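Local coordinates for protein alginase (Pseudoalteromonas, PDB 4Q8K) that cleaves alginate as a polysaccharide lyase of family 18, probably by beta-elimination at the bonds between its uronic acid units, at residues P145-I148 with I153-L156. Sequence-based numbering, arbitrary orientation.
Sequences PSSI and IFDL
The short helix 146-149 is tied to the first strand of the fold, 154-157, through one carbonyl oxygen, Ser147 O, which accepts from two successive backbone amides. Ile153 N donates to it at 3.2 Å, in the carbonyl plane and on a lone pair, with a C=O...N angle of 133°. The second bond, from Phe154 N at 3.3 Å, is weak although nearly straight at the hydrogen (165°). Pro145 occupies the N-cap position of helix 146-149, and Ile148 N bonds back to Pro145 O at 3.2 Å. Alongside the shared acceptor, Ser147 CB lies 3.6 Å from Ile153 CD1, the end of an extended branch. The fold is the two-sheet beta sandwich of alginate lyases in the concanavalin clan; strand 154-157 pairs antiparallel with strand 186-193 in one sheet, while Ile148 and Ile153 also touch strand 355-368 of the other. With CG anti to its carbonyl carbon (chi1 -68°), Phe154 runs beside Ile148 in the same direction, and its CD2 meets Ile148 CG1 at 3.6 Å. Ser147 O sits at the edge of the ring, near its plane, 3.7 Å from Phe154 CD2. Over one face, toward the rim, lies Ile153 CG2. Replacing Phe154 with an alanine would probably open a gap beside Ile148 CG1 and leave Tyr364 and Phe319 without their edge-to-face partner. Tyr191 and Val193 of strand 186-193 also touch this buried ring, and Tyr191 reaches Ile148 as well.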
loop_
_atom_site.group_PDB
_atom_site.type_symbol
_atom_site.label_atom_id
_atom_site.label_comp_id
_atom_site.label_asym_id
_atom_site.label_seq_id
_atom_site.Cartn_x
_atom_site.Cartn_y
_atom_site.Cartn_z
ATOM N N PRO A 145 -4.852 -16.234 5.768
ATOM C CA PRO A 145 -5.498 -16.177 7.074
ATOM C C PRO A 145 -7.002 -15.908 6.986
ATOM O O PRO A 145 -7.446 -15.144 6.174
ATOM C CB PRO A 145 -4.847 -14.981 7.724
ATOM C CG PRO A 145 -3.518 -14.877 7.115
ATOM C CD PRO A 145 -3.652 -15.397 5.718
ATOM N N SER A 146 -7.760 -16.506 7.889
ATOM C CA SER A 146 -9.186 -16.302 7.913
ATOM C C SER A 146 -9.577 -14.869 8.285
ATOM O O SER A 146 -10.586 -14.401 7.893
ATOM C CB SER A 146 -9.842 -17.364 8.801
ATOM O OG SER A 146 -10.807 -16.836 9.653
ATOM N N SER A 147 -8.774 -14.186 9.067
ATOM C CA SER A 147 -9.076 -12.792 9.396
ATOM C C SER A 147 -9.304 -11.954 8.139
ATOM O O SER A 147 -10.061 -10.981 8.148
ATOM C CB SER A 147 -7.938 -12.185 10.212
ATOM O OG SER A 147 -6.751 -12.144 9.440
ATOM N N ILE A 148 -8.651 -12.355 7.055
ATOM C CA ILE A 148 -8.814 -11.682 5.774
ATOM C C ILE A 148 -9.962 -12.273 4.976
ATOM O O ILE A 148 -10.889 -11.559 4.574
ATOM C CB ILE A 148 -7.532 -11.784 4.940
ATOM C CG1 ILE A 148 -6.384 -11.077 5.665
ATOM C CG2 ILE A 148 -7.752 -11.187 3.556
ATOM C CD1 ILE A 148 -5.022 -11.338 5.059
ATOM N N ILE A 153 -11.642 -9.458 10.526
ATOM C CA ILE A 153 -10.855 -8.268 10.838
ATOM C C ILE A 153 -10.905 -7.244 9.695
ATOM O O ILE A 153 -11.094 -6.048 9.946
ATOM C CB ILE A 153 -9.375 -8.620 11.133
ATOM C CG1 ILE A 153 -9.253 -9.377 12.461
ATOM C CG2 ILE A 153 -8.537 -7.363 11.180
ATOM C CD1 ILE A 153 -7.809 -9.726 12.855
ATOM N N PHE A 154 -10.746 -7.727 8.465
ATOM C CA PHE A 154 -10.613 -6.852 7.291
ATOM C C PHE A 154 -11.885 -6.698 6.473
ATOM O O PHE A 154 -12.572 -7.675 6.203
ATOM C CB PHE A 154 -9.501 -7.355 6.369
ATOM C CG PHE A 154 -8.126 -7.225 6.965
ATOM C CD1 PHE A 154 -7.418 -6.039 6.851
ATOM C CD2 PHE A 154 -7.558 -8.280 7.659
ATOM C CE1 PHE A 154 -6.156 -5.906 7.413
ATOM C CE2 PHE A 154 -6.299 -8.158 8.228
ATOM C CZ PHE A 154 -5.595 -6.966 8.100
ATOM N N ASP A 155 -12.149 -5.458 6.062
ATOM C CA ASP A 155 -13.200 -5.128 5.090
ATOM C C ASP A 155 -12.576 -4.983 3.715
ATOM O O ASP A 155 -11.461 -4.469 3.594
ATOM C CB ASP A 155 -13.864 -3.803 5.436
ATOM C CG ASP A 155 -14.865 -3.929 6.561
ATOM O OD1 ASP A 155 -15.321 -5.056 6.819
ATOM O OD2 ASP A 155 -15.197 -2.905 7.185
ATOM N N LEU A 156 -13.297 -5.406 2.681
ATOM C CA LEU A 156 -12.783 -5.349 1.312
ATOM C C LEU A 156 -13.181 -4.058 0.597
ATOM O O LEU A 156 -14.317 -3.612 0.696
ATOM C CB LEU A 156 -13.255 -6.566 0.510
ATOM C CG LEU A 156 -12.881 -6.606 -0.979
ATOM C CD1 LEU A 156 -11.364 -6.627 -1.139
ATOM C CD2 LEU A 156 -13.506 -7.814 -1.675
#